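Local coordinates for protein GCN5-related N-acetyltransferase (Kribbella flavida, PDB 4MY0) that binds a coenzyme A-type cofactor and probably transfers acetyl groups to amines, possibly those of aminoglycosides, as GNAT-fold enzymes do, at residues I13-L18 and D43-V48; A65-D70 and G84-V89; L102-V107 and V127-L132. One frame throughout, in Å; residues are numbered along the deposited sequence. Where two conformers were deposited one is given.

Overall arrangement
All three contacts lie in the first GNAT-family region of the chain. Contact 1 is partly buried and peripheral: a turn ahead of helix 18-26 packs on helix 34-49 mainly by aliphatic packing, with no hydrogen bond across. Contact 2 is buried, and six backbone hydrogen bonds join strands 61-75 and 78-90. Contact 3, buried apart from exposed R105 at its margin, joins helices 99-113 and 126-131 by apolar and sulfur-aromatic packing. F47 of contact 1 touches W69, while L103 and V107 of contact 3 cover A66 and I85 on the other face of the sheet. Contacts 2 and 3 share AC8, the first offering chiefly a backbone carbonyl, the second side chains; the I13 side chain of contact 1 is about 14 Å from AC8.

Contact 1 of 3, residues I13-L18 and D43-V48; sequences ITETQL and DAVEFV
Residues I13-L18 form the turn between strand 8-12 and helix 18-26, and they lean against one side of helix 34-49 at D43-V48, the two-helix excursion that follows the first strand of a GNAT fold. The dense part of the contact centres on V48, A44 and L18. V48 carries CG1 anti to its backbone N, which sets its two methyls astride the turn: CG2 lies 3.5 Å from I13 O, and CG1 is 3.9 Å from E15 N. A beta-branched residue suits this place, because its two short arms cover the peptide edge of a turn without a long chain to fold away. One helical turn earlier, A44 presents a single methyl, and L18 straddles it with both branches, CD1 being 3.8 Å and CD2 3.9 Å from A44 CB. L18 CD2 also reaches V48 CG2, while CD1 reaches V45 CG2. F53 of strand 53-58 backs I13, L18 and A44 from the sheet.

The outer margin is looser. E15 has CG anti to the backbone N (chi1 -179°) and runs on extended, crossing V45 obliquely. Its carboxylate end itself lies against a methyl, OE2 3.6 Å from V45 CG2, an apolar partner that gives the charge no bond at this exposed edge. T14 turns its CB away from the helix. The turn supplies its own polar order: T14 N donates to Q17 OE1 at 3.0 Å, on a lone pair in the amide plane, and Q17 N bonds back to T14 O.

No hydrogen bond or salt bridge spans the two segments, so what holds the turn to the helix here is shape and the exclusion of water from valine, leucine, isoleucine and alanine carbons.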
loop_
_atom_site.group_PDB
_atom_site.type_symbol
_atom_site.label_atom_id
_atom_site.label_comp_id
_atom_site.label_asym_id
_atom_site.label_seq_id
_atom_site.Cartn_x
_atom_site.Cartn_y
_atom_site.Cartn_z
ATOM N N ILE C 13 10.371 18.245 -39.828
ATOM C CA ILE C 13 8.939 18.028 -39.617
ATOM C C ILE C 13 8.189 19.298 -39.983
ATOM O O ILE C 13 8.582 20.396 -39.570
ATOM C CB ILE C 13 8.636 17.638 -38.145
ATOM C CG1 ILE C 13 9.135 16.223 -37.856
ATOM C CG2 ILE C 13 7.137 17.726 -37.851
ATOM C CD1 ILE C 13 8.390 15.150 -38.649
ATOM N N THR C 14 7.131 19.162 -40.778
ATOM C CA THR C 14 6.275 20.299 -41.108
ATOM C C THR C 14 5.004 20.307 -40.259
ATOM O O THR C 14 4.686 19.323 -39.589
ATOM C CB THR C 14 5.873 20.283 -42.588
ATOM O OG1 THR C 14 5.157 19.073 -42.868
ATOM C CG2 THR C 14 7.109 20.355 -43.472
ATOM N N GLU C 15 4.272 21.417 -40.317
ATOM C CA GLU C 15 3.054 21.600 -39.533
ATOM C C GLU C 15 1.984 20.548 -39.836
ATOM O O GLU C 15 1.264 20.105 -38.939
ATOM C CB GLU C 15 2.502 23.013 -39.755
ATOM C CG GLU C 15 1.245 23.331 -38.956
ATOM C CD GLU C 15 1.051 24.822 -38.720
ATOM O OE1 GLU C 15 1.842 25.628 -39.259
ATOM O OE2 GLU C 15 0.110 25.186 -37.985
ATOM N N THR C 16 1.896 20.131 -41.096
ATOM C CA THR C 16 0.902 19.138 -41.501
ATOM C C THR C 16 1.277 17.710 -41.073
ATOM O O THR C 16 0.445 16.810 -41.124
ATOM C CB THR C 16 0.662 19.165 -43.027
ATOM O OG1 THR C 16 1.887 18.859 -43.707
ATOM C CG2 THR C 16 0.167 20.534 -43.476
ATOM N N GLN C 17 2.527 17.503 -40.667
ATOM C CA GLN C 17 2.968 16.189 -40.197
ATOM C C GLN C 17 2.802 16.017 -38.683
ATOM O O GLN C 17 3.151 14.966 -38.143
ATOM C CB GLN C 17 4.438 15.938 -40.565
ATOM C CG GLN C 17 4.705 15.747 -42.068
ATOM C CD GLN C 17 6.191 15.614 -42.379
ATOM O OE1 GLN C 17 7.012 16.414 -41.917
ATOM N NE2 GLN C 17 6.544 14.603 -43.163
ATOM N N LEU C 18 2.288 17.038 -37.998
ATOM C CA LEU C 18 2.202 16.996 -36.538
ATOM C C LEU C 18 1.223 15.916 -36.049
ATOM O O LEU C 18 1.492 15.224 -35.054
ATOM C CB LEU C 18 1.862 18.377 -35.962
ATOM C CG LEU C 18 2.992 19.409 -36.048
ATOM C CD1 LEU C 18 2.583 20.736 -35.423
ATOM C CD2 LEU C 18 4.271 18.871 -35.408
ATOM N N ASP C 43 2.553 24.436 -29.138
ATOM C CA ASP C 43 3.969 24.420 -28.785
ATOM C C ASP C 43 4.833 23.867 -29.925
ATOM O O ASP C 43 5.924 24.374 -30.194
ATOM C CB ASP C 43 4.204 23.610 -27.504
ATOM C CG ASP C 43 4.114 24.462 -26.246
ATOM O OD1 ASP C 43 5.157 25.030 -25.843
ATOM O OD2 ASP C 43 3.007 24.565 -25.665
ATOM N N ALA C 44 4.335 22.836 -30.601
ATOM C CA ALA C 44 5.102 22.174 -31.662
ATOM C C ALA C 44 5.371 23.109 -32.858
ATOM O O ALA C 44 6.444 23.069 -33.457
ATOM C CB ALA C 44 4.385 20.902 -32.117
ATOM N N VAL C 45 4.389 23.941 -33.194
ATOM C CA VAL C 45 4.504 24.869 -34.328
ATOM C C VAL C 45 5.726 25.795 -34.208
ATOM O O VAL C 45 6.461 25.989 -35.184
ATOM C CB VAL C 45 3.200 25.674 -34.530
ATOM C CG1 VAL C 45 3.412 26.846 -35.482
ATOM C CG2 VAL C 45 2.095 24.764 -35.055
ATOM N N GLU C 46 5.937 26.340 -33.007
ATOM C CA GLU C 46 7.116 27.140 -32.684
ATOM C C GLU C 46 8.391 26.395 -33.097
ATOM O O GLU C 46 9.244 26.948 -33.795
ATOM C CB GLU C 46 7.121 27.471 -31.180
ATOM C CG GLU C 46 8.502 27.730 -30.545
ATOM C CD GLU C 46 8.706 27.016 -29.188
ATOM O OE1 GLU C 46 9.866 26.972 -28.700
ATOM O OE2 GLU C 46 7.712 26.501 -28.617
ATOM N N PHE C 47 8.504 25.135 -32.684
ATOM C CA PHE C 47 9.658 24.313 -33.030
ATOM C C PHE C 47 9.792 24.130 -34.544
ATOM O O PHE C 47 10.900 24.191 -35.087
ATOM C CB PHE C 47 9.543 22.939 -32.369
ATOM C CG PHE C 47 9.794 22.946 -30.878
ATOM C CD1 PHE C 47 11.075 22.745 -30.374
ATOM C CD2 PHE C 47 8.745 23.123 -29.982
ATOM C CE1 PHE C 47 11.310 22.734 -28.987
ATOM C CE2 PHE C 47 8.971 23.117 -28.604
ATOM C CZ PHE C 47 10.256 22.917 -28.106
ATOM N N VAL C 48 8.665 23.892 -35.212
ATOM C CA VAL C 48 8.644 23.672 -36.660
ATOM C C VAL C 48 9.183 24.897 -37.397
ATOM O O VAL C 48 10.010 24.788 -38.307
ATOM C CB VAL C 48 7.211 23.335 -37.153
ATOM C CG1 VAL C 48 7.023 23.680 -38.631
ATOM C CG2 VAL C 48 6.885 21.866 -36.889
#

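Contact 2 of 3, residues A65-D70 and G84-V89; sequences AARIWD and GIAGVV. With AC8 ([(2R,3R,4R,5R)-5-(6-amino-9H-purin-9-yl)-3,4-bis(phosphonooxy)tetrahydrofuran-2-yl]methyl (3R)-3-hydroxy-2,2-dimethyl-4-oxo-4-({3-oxo-3-[(2-sulfanylethyl)amino]propyl}amino)butyl dihydrogen diphosphate), chain L.
R67 puts CG in the crowded position between its backbone N and carbonyl carbon (chi1 63°) and bends at chi3, which folds its guanidinium, in the conformer described, across the neighbouring strand; W69 has CG beside the backbone N (chi1 -75°), tipping its indole toward the same spot. Both converge on A86 in the antiparallel hairpin of strands 61-75 and 78-90, the centre of the GNAT sheet. A86 CB lies over one face of the guanidinium, toward its rim and 4.0 Å from R67 NH2, and W69 meets it edge-on with NE1 3.7 Å from A86 CB. A methyl is small enough for both groups to close over it from the same side. Opposite W69 stands G84, where a CB would come to about 3.6 Å from W69 CB, close to contact distance. I68 and I85 occupy the other face, where I85 CD1 meets V107 of helix 99-113.

Three hydrogen-bonded pairs, A65 with V89, R67 with A86 and W69 with G84, each close by two bonds; R67 N to A86 O is nearly straight at 3.0 Å. Between the first two pairs the register slips by one residue in a beta bulge. There G87 has a positive phi of 55°, favourable for glycine, and a CB on it would crowd R67 NH1. The bulge also brings A65 O and G87 O, two acceptors, within 3.0 Å of each other.

G87 N and V88 N each bond to a Tris molecule, probably from the crystallisation liquor, which may mark a pocket beside the bulge. A bulge in this strand beside the pantetheine arm is a hallmark of GNAT enzymes. Here V88 O takes a bent hydrogen bond of 2.8 Å from N4P of AC8.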
loop_
_atom_site.group_PDB
_atom_site.type_symbol
_atom_site.label_atom_id
_atom_site.label_comp_id
_atom_site.label_asym_id
_atom_site.label_seq_id
_atom_site.Cartn_x
_atom_site.Cartn_y
_atom_site.Cartn_z
ATOM N N ALA C 65 10.585 11.030 -34.507
ATOM C CA ALA C 65 10.620 12.491 -34.365
ATOM C C ALA C 65 11.326 12.910 -33.082
ATOM O O ALA C 65 11.357 12.157 -32.117
ATOM C CB ALA C 65 9.192 13.077 -34.412
ATOM N N ALA C 66 11.895 14.110 -33.088
ATOM C CA ALA C 66 12.562 14.666 -31.915
ATOM C C ALA C 66 12.587 16.164 -32.074
ATOM O O ALA C 66 12.609 16.677 -33.205
ATOM C CB ALA C 66 13.980 14.139 -31.792
ATOM N N ARG C 67 12.567 16.886 -30.962
ATOM C CA ARG C 67 12.649 18.339 -31.047
ATOM C C ARG C 67 13.772 18.910 -30.185
ATOM O O ARG C 67 14.292 18.247 -29.279
ATOM C CB ARG C 67 11.296 18.999 -30.741
ATOM C CG ARG C 67 10.778 18.763 -29.345
ATOM C CD ARG C 67 9.266 19.008 -29.254
ATOM N NE ARG C 67 8.647 18.023 -28.370
ATOM C CZ ARG C 67 8.387 18.221 -27.080
ATOM N NH1 ARG C 67 7.835 17.250 -26.372
ATOM N NH2 ARG C 67 8.673 19.384 -26.496
ATOM N N ILE C 68 14.148 20.144 -30.495
ATOM C CA ILE C 68 15.262 20.803 -29.842
ATOM C C ILE C 68 14.806 22.091 -29.160
ATOM O O ILE C 68 14.405 23.029 -29.836
ATOM C CB ILE C 68 16.328 21.168 -30.891
ATOM C CG1 ILE C 68 16.760 19.922 -31.659
ATOM C CG2 ILE C 68 17.548 21.838 -30.244
ATOM C CD1 ILE C 68 17.718 20.232 -32.782
ATOM N N TRP C 69 14.878 22.139 -27.828
ATOM C CA TRP C 69 14.650 23.396 -27.111
ATOM C C TRP C 69 15.858 24.304 -27.268
ATOM O O TRP C 69 17.003 23.844 -27.129
ATOM C CB TRP C 69 14.449 23.142 -25.612
ATOM C CG TRP C 69 13.120 22.578 -25.232
ATOM C CD1 TRP C 69 12.829 21.270 -24.972
ATOM C CD2 TRP C 69 11.907 23.310 -25.032
ATOM N NE1 TRP C 69 11.502 21.142 -24.641
ATOM C CE2 TRP C 69 10.915 22.381 -24.667
ATOM C CE3 TRP C 69 11.563 24.661 -25.133
ATOM C CZ2 TRP C 69 9.598 22.763 -24.401
ATOM C CZ3 TRP C 69 10.260 25.039 -24.875
ATOM C CH2 TRP C 69 9.294 24.099 -24.508
ATOM N N ASP C 70 15.612 25.587 -27.534
ATOM C CA ASP C 70 16.674 26.590 -27.591
ATOM C C ASP C 70 16.947 27.141 -26.191
ATOM O O ASP C 70 16.518 28.244 -25.847
ATOM C CB ASP C 70 16.293 27.728 -28.552
ATOM C CG ASP C 70 14.915 28.304 -28.259
ATOM O OD1 ASP C 70 14.047 27.552 -27.754
ATOM O OD2 ASP C 70 14.707 29.509 -28.528
ATOM N N GLY C 84 18.469 21.462 -25.886
ATOM C CA GLY C 84 17.793 20.510 -25.005
ATOM C C GLY C 84 16.914 19.565 -25.809
ATOM O O GLY C 84 15.917 19.992 -26.387
ATOM N N ILE C 85 17.277 18.285 -25.850
ATOM C CA ILE C 85 16.593 17.332 -26.718
ATOM C C ILE C 85 15.359 16.775 -26.005
ATOM O O ILE C 85 15.451 16.326 -24.856
ATOM C CB ILE C 85 17.538 16.170 -27.154
ATOM C CG1 ILE C 85 18.918 16.712 -27.551
ATOM C CG2 ILE C 85 16.908 15.347 -28.317
ATOM C CD1 ILE C 85 18.907 17.895 -28.583
ATOM N N ALA C 86 14.199 16.823 -26.670
ATOM C CA ALA C 86 12.941 16.374 -26.058
ATOM C C ALA C 86 12.066 15.586 -27.021
ATOM O O ALA C 86 12.205 15.696 -28.245
ATOM C CB ALA C 86 12.149 17.564 -25.506
ATOM N N GLY C 87 11.143 14.814 -26.458
ATOM C CA GLY C 87 10.174 14.064 -27.239
ATOM C C GLY C 87 10.807 13.150 -28.273
ATOM O O GLY C 87 10.365 13.122 -29.420
ATOM N N VAL C 88 11.847 12.415 -27.889
ATOM C CA VAL C 88 12.453 11.468 -28.824
ATOM C C VAL C 88 11.568 10.229 -28.948
ATOM O O VAL C 88 11.421 9.484 -27.980
ATOM C CB VAL C 88 13.866 11.053 -28.383
ATOM C CG1 VAL C 88 14.550 10.202 -29.493
ATOM C CG2 VAL C 88 14.697 12.296 -28.101
ATOM N N VAL C 89 10.973 10.006 -30.128
ATOM C CA VAL C 89 10.029 8.887 -30.315
ATOM C C VAL C 89 10.254 8.153 -31.637
ATOM O O VAL C 89 10.538 8.776 -32.652
ATOM C CB VAL C 89 8.550 9.352 -30.225
ATOM C CG1 VAL C 89 8.273 9.963 -28.846
ATOM C CG2 VAL C 89 8.237 10.368 -31.305
HETATM N N1A AC8 L . 16.728 -0.966 -24.122
HETATM O O1A AC8 L . 19.054 3.425 -33.215
HETATM P P1A AC8 L . 18.444 2.234 -32.491
HETATM C C1B AC8 L . 19.710 0.282 -28.093
HETATM S S1P AC8 L . 14.439 9.478 -24.308
HETATM C C2A AC8 L . 18.037 -1.221 -24.304
HETATM O O2A AC8 L . 17.893 1.115 -33.329
HETATM P P2A AC8 L . 15.778 2.996 -31.715
HETATM C C2B AC8 L . 19.906 -0.587 -29.315
HETATM O O2B AC8 L . 20.143 -1.944 -28.920
HETATM O O2C AC8 L . 20.252 -2.966 -31.208
HETATM C C2P AC8 L . 13.784 8.118 -25.337
HETATM N N3A AC8 L . 18.659 -0.819 -25.422
HETATM O O3A AC8 L . 17.362 2.841 -31.481
HETATM C C3B AC8 L . 21.133 0.065 -29.960
HETATM O O3B AC8 L . 22.306 -0.353 -29.253
HETATM P P3B AC8 L . 23.350 -1.494 -29.750
HETATM O O3C AC8 L . 18.144 -3.081 -29.843
HETATM C C3P AC8 L . 12.301 8.412 -25.321
HETATM C C4A AC8 L . 17.965 -0.144 -26.379
HETATM O O4A AC8 L . 15.521 3.373 -33.159
HETATM C C4B AC8 L . 21.003 1.539 -29.623
HETATM O O4B AC8 L . 20.109 1.597 -28.506
HETATM O O4C AC8 L . 20.159 -4.420 -29.126
HETATM P P4C AC8 L . 19.645 -3.193 -29.842
HETATM N N4P AC8 L . 11.422 7.487 -26.030
HETATM C C5A AC8 L . 16.618 0.136 -26.205
HETATM O O5A AC8 L . 15.100 1.804 -31.104
HETATM C C5B AC8 L . 20.434 2.365 -30.773
HETATM O O5B AC8 L . 19.470 1.570 -31.453
HETATM C C5P AC8 L . 11.075 6.245 -25.709
HETATM O O5P AC8 L . 11.562 5.679 -24.736
HETATM C C6A AC8 L . 15.995 -0.292 -25.037
HETATM N N6A AC8 L . 14.677 -0.048 -24.824
HETATM O O6A AC8 L . 15.468 4.259 -30.775
HETATM C C6P AC8 L . 10.042 5.601 -26.604
HETATM N N7A AC8 L . 16.186 0.801 -27.303
HETATM O O7A AC8 L . 22.544 -2.712 -30.134
HETATM C C7P AC8 L . 10.179 4.085 -26.804
HETATM C C8A AC8 L . 17.250 0.939 -28.135
HETATM O O8A AC8 L . 24.086 -0.849 -30.908
HETATM N N8P AC8 L . 11.418 3.851 -27.550
HETATM N N9A AC8 L . 18.323 0.348 -27.569
HETATM O O9A AC8 L . 24.199 -1.723 -28.517
HETATM C C9P AC8 L . 11.789 4.382 -28.714
HETATM O O9P AC8 L . 11.054 5.154 -29.307
HETATM C CAP AC8 L . 13.134 4.000 -29.310
HETATM O OAP AC8 L . 13.376 2.606 -29.114
HETATM C CBP AC8 L . 14.324 4.767 -28.719
HETATM C CCP AC8 L . 15.608 4.208 -29.352
HETATM C CDP AC8 L . 14.214 6.252 -29.047
HETATM C CEP AC8 L . 14.410 4.588 -27.212
#

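Contact 3 of 3, residues L102-V107 and V127-L132; sequences LLMRGV and VIYRHL. With AC8 ([(2R,3R,4R,5R)-5-(6-amino-9H-purin-9-yl)-3,4-bis(phosphonooxy)tetrahydrofuran-2-yl]methyl (3R)-3-hydroxy-2,2-dimethyl-4-oxo-4-({3-oxo-3-[(2-sulfanylethyl)amino]propyl}amino)butyl dihydrogen diphosphate), chain L.
Helices 99-113 and 126-131 flank the cofactor cleft of the GNAT fold, the former rising from the R-X-X-G-X-G signature of R95 to G100, whose G98 N and G100 N bond to AC8. Their mutual packing rests on M104, a selenomethionine, and L132. M104 has CG beside its backbone N and bends again at chi2 and chi3, so the chain curls between L132 and Y129. L132 crosses it at about a right angle and presses CD1 to 3.4 Å from M104 CB, tighter than usual carbon contact, while L132 CD2 lies 3.8 Å from R105 CG at the solvent-exposed margin. A flexible, polarisable residue suits the bend: M104 SE meets the rim of the Y129 ring, 4.1 Å from CE1 and 87° off the ring normal, a Met-aromatic contact at the edge.

The I128 CG2 methyl lies 3.6 Å above one face of the Y129 ring, over its centre, and helps to fix its tilt. The hydroxyl and the CE2 edge face the cofactor, with Y129 OH 3.0 Å from S1P of AC8. An alanine in place of Y129 would remove the hydroxyl beside S1P and the ring edge that M104 SE meets, and would probably loosen the join between the helices and the fit around the thiol. I128 sends CD1 along the pyrophosphate, 3.8 Å from O3A, and V127 lies by the adenine and ribose. H131 NE2, in the conformer described, donates to O9A of a ribose phosphate at 2.9 Å. R130 bonds to H264 and V267 of the third subunit.

A tyrosine at the thiol often acts as general acid in GNAT enzymes; the position of Y129 is consistent with that role in the acetyl-CoA site typical of this fold.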
loop_
_atom_site.group_PDB
_atom_site.type_symbol
_atom_site.label_atom_id
_atom_site.label_comp_id
_atom_site.label_asym_id
_atom_site.label_seq_id
_atom_site.Cartn_x
_atom_site.Cartn_y
_atom_site.Cartn_z
ATOM N N LEU C 102 19.750 7.404 -36.403
ATOM C CA LEU C 102 19.778 8.233 -37.607
ATOM C C LEU C 102 19.134 9.589 -37.271
ATOM O O LEU C 102 19.645 10.647 -37.643
ATOM C CB LEU C 102 19.048 7.503 -38.745
ATOM C CG LEU C 102 18.934 7.967 -40.208
ATOM C CD1 LEU C 102 17.772 8.868 -40.371
ATOM C CD2 LEU C 102 20.212 8.641 -40.761
ATOM N N LEU C 103 18.025 9.539 -36.544
ATOM C CA LEU C 103 17.327 10.730 -36.076
ATOM C C LEU C 103 18.258 11.590 -35.232
ATOM O O LEU C 103 18.384 12.790 -35.457
ATOM C CB LEU C 103 16.158 10.314 -35.175
ATOM C CG LEU C 103 14.889 11.162 -35.028
ATOM C CD1 LEU C 103 14.275 11.001 -33.635
ATOM C CD2 LEU C 103 15.064 12.623 -35.396
HETATM N N MSE C 104 18.867 10.975 -34.223
HETATM C CA MSE C 104 19.669 11.727 -33.255
HETATM C C MSE C 104 20.944 12.323 -33.883
HETATM O O MSE C 104 21.383 13.415 -33.505
HETATM C CB MSE C 104 20.008 10.843 -32.067
HETATM C CG MSE C 104 18.831 10.561 -31.121
HETATM SE SE MSE C 104 18.221 12.276 -30.336
HETATM C CE MSE C 104 19.968 12.932 -29.680
ATOM N N ARG C 105 21.535 11.623 -34.849
ATOM C CA ARG C 105 22.654 12.217 -35.581
ATOM C C ARG C 105 22.208 13.467 -36.332
ATOM O O ARG C 105 22.939 14.459 -36.371
ATOM C CB ARG C 105 23.301 11.212 -36.527
ATOM C CG ARG C 105 24.097 10.160 -35.770
ATOM C CD ARG C 105 24.688 9.116 -36.690
ATOM N NE ARG C 105 25.151 7.963 -35.917
ATOM C CZ ARG C 105 24.667 6.730 -36.056
ATOM N NH1 ARG C 105 23.719 6.488 -36.955
ATOM N NH2 ARG C 105 25.142 5.738 -35.310
ATOM N N GLY C 106 21.005 13.427 -36.909
ATOM C CA GLY C 106 20.444 14.602 -37.559
ATOM C C GLY C 106 20.196 15.699 -36.535
ATOM O O GLY C 106 20.409 16.880 -36.813
ATOM N N VAL C 107 19.757 15.304 -35.343
ATOM C CA VAL C 107 19.530 16.253 -34.257
ATOM C C VAL C 107 20.823 16.951 -33.808
ATOM O O VAL C 107 20.858 18.181 -33.638
ATOM C CB VAL C 107 18.826 15.585 -33.055
ATOM C CG1 VAL C 107 18.945 16.451 -31.815
ATOM C CG2 VAL C 107 17.365 15.315 -33.368
ATOM N N VAL C 127 21.231 3.624 -23.344
ATOM C CA VAL C 127 22.090 2.950 -24.338
ATOM C C VAL C 127 22.290 3.768 -25.613
ATOM O O VAL C 127 23.434 4.039 -25.994
ATOM C CB VAL C 127 21.607 1.528 -24.694
ATOM C CG1 VAL C 127 22.571 0.861 -25.694
ATOM C CG2 VAL C 127 21.478 0.669 -23.433
ATOM N N ILE C 128 21.193 4.195 -26.251
ATOM C CA ILE C 128 21.312 4.955 -27.495
ATOM C C ILE C 128 22.104 6.247 -27.287
ATOM O O ILE C 128 22.928 6.630 -28.118
ATOM C CB ILE C 128 19.933 5.257 -28.145
ATOM C CG1 ILE C 128 20.110 6.121 -29.397
ATOM C CG2 ILE C 128 18.976 5.963 -27.163
ATOM C CD1 ILE C 128 18.853 6.161 -30.287
ATOM N N TYR C 129 21.884 6.906 -26.157
ATOM C CA TYR C 129 22.530 8.198 -25.929
ATOM C C TYR C 129 24.023 8.071 -25.630
ATOM O O TYR C 129 24.822 8.887 -26.104
ATOM C CB TYR C 129 21.766 9.007 -24.873
ATOM C CG TYR C 129 20.334 9.240 -25.307
ATOM C CD1 TYR C 129 20.051 10.006 -26.438
ATOM C CD2 TYR C 129 19.268 8.653 -24.622
ATOM C CE1 TYR C 129 18.735 10.212 -26.862
ATOM C CE2 TYR C 129 17.950 8.855 -25.028
ATOM C CZ TYR C 129 17.693 9.636 -26.152
ATOM O OH TYR C 129 16.388 9.844 -26.568
ATOM N N ARG C 130 24.411 7.039 -24.885
ATOM C CA ARG C 130 25.832 6.799 -24.647
ATOM C C ARG C 130 26.564 6.452 -25.954
ATOM O O ARG C 130 27.682 6.897 -26.167
ATOM C CB ARG C 130 26.022 5.698 -23.593
ATOM C CG ARG C 130 25.751 6.198 -22.180
ATOM C CD ARG C 130 25.909 5.112 -21.119
ATOM N NE ARG C 130 25.973 5.745 -19.800
ATOM C CZ ARG C 130 25.554 5.177 -18.675
ATOM N NH1 ARG C 130 25.041 3.957 -18.710
ATOM N NH2 ARG C 130 25.651 5.830 -17.520
ATOM N N HIS C 131 25.931 5.656 -26.812
ATOM C CA HIS C 131 26.497 5.357 -28.130
ATOM C C HIS C 131 26.725 6.637 -28.936
ATOM O O HIS C 131 27.674 6.732 -29.707
ATOM C CB HIS C 131 25.575 4.410 -28.914
ATOM C CG HIS C 131 25.694 2.973 -28.513
ATOM N ND1 HIS C 131 26.901 2.386 -28.202
ATOM C CD2 HIS C 131 24.758 2.005 -28.374
ATOM C CE1 HIS C 131 26.703 1.121 -27.879
ATOM N NE2 HIS C 131 25.412 0.864 -27.976
ATOM N N LEU C 132 25.853 7.627 -28.746
ATOM C CA LEU C 132 25.982 8.904 -29.464
ATOM C C LEU C 132 26.890 9.905 -28.759
ATOM O O LEU C 132 27.117 11.009 -29.271
ATOM C CB LEU C 132 24.605 9.543 -29.660
ATOM C CG LEU C 132 23.739 8.813 -30.677
ATOM C CD1 LEU C 132 22.300 9.038 -30.336
ATOM C CD2 LEU C 132 24.042 9.306 -32.078
HETATM N N1A AC8 L . 16.728 -0.966 -24.122
HETATM O O1A AC8 L . 19.054 3.425 -33.215
HETATM P P1A AC8 L . 18.444 2.234 -32.491
HETATM C C1B AC8 L . 19.710 0.282 -28.093
HETATM S S1P AC8 L . 14.439 9.478 -24.308
HETATM C C2A AC8 L . 18.037 -1.221 -24.304
HETATM O O2A AC8 L . 17.893 1.115 -33.329
HETATM P P2A AC8 L . 15.778 2.996 -31.715
HETATM C C2B AC8 L . 19.906 -0.587 -29.315
HETATM O O2B AC8 L . 20.143 -1.944 -28.920
HETATM O O2C AC8 L . 20.252 -2.966 -31.208
HETATM C C2P AC8 L . 13.784 8.118 -25.337
HETATM N N3A AC8 L . 18.659 -0.819 -25.422
HETATM O O3A AC8 L . 17.362 2.841 -31.481
HETATM C C3B AC8 L . 21.133 0.065 -29.960
HETATM O O3B AC8 L . 22.306 -0.353 -29.253
HETATM P P3B AC8 L . 23.350 -1.494 -29.750
HETATM O O3C AC8 L . 18.144 -3.081 -29.843
HETATM C C3P AC8 L . 12.301 8.412 -25.321
HETATM C C4A AC8 L . 17.965 -0.144 -26.379
HETATM O O4A AC8 L . 15.521 3.373 -33.159
HETATM C C4B AC8 L . 21.003 1.539 -29.623
HETATM O O4B AC8 L . 20.109 1.597 -28.506
HETATM O O4C AC8 L . 20.159 -4.420 -29.126
HETATM P P4C AC8 L . 19.645 -3.193 -29.842
HETATM N N4P AC8 L . 11.422 7.487 -26.030
HETATM C C5A AC8 L . 16.618 0.136 -26.205
HETATM O O5A AC8 L . 15.100 1.804 -31.104
HETATM C C5B AC8 L . 20.434 2.365 -30.773
HETATM O O5B AC8 L . 19.470 1.570 -31.453
HETATM C C5P AC8 L . 11.075 6.245 -25.709
HETATM O O5P AC8 L . 11.562 5.679 -24.736
HETATM C C6A AC8 L . 15.995 -0.292 -25.037
HETATM N N6A AC8 L . 14.677 -0.048 -24.824
HETATM O O6A AC8 L . 15.468 4.259 -30.775
HETATM C C6P AC8 L . 10.042 5.601 -26.604
HETATM N N7A AC8 L . 16.186 0.801 -27.303
HETATM O O7A AC8 L . 22.544 -2.712 -30.134
HETATM C C7P AC8 L . 10.179 4.085 -26.804
HETATM C C8A AC8 L . 17.250 0.939 -28.135
HETATM O O8A AC8 L . 24.086 -0.849 -30.908
HETATM N N8P AC8 L . 11.418 3.851 -27.550
HETATM N N9A AC8 L . 18.323 0.348 -27.569
HETATM O O9A AC8 L . 24.199 -1.723 -28.517
HETATM C C9P AC8 L . 11.789 4.382 -28.714
HETATM O O9P AC8 L . 11.054 5.154 -29.307
HETATM C CAP AC8 L . 13.134 4.000 -29.310
HETATM O OAP AC8 L . 13.376 2.606 -29.114
HETATM C CBP AC8 L . 14.324 4.767 -28.719
HETATM C CCP AC8 L . 15.608 4.208 -29.352
HETATM C CDP AC8 L . 14.214 6.252 -29.047
HETATM C CEP AC8 L . 14.410 4.588 -27.212
#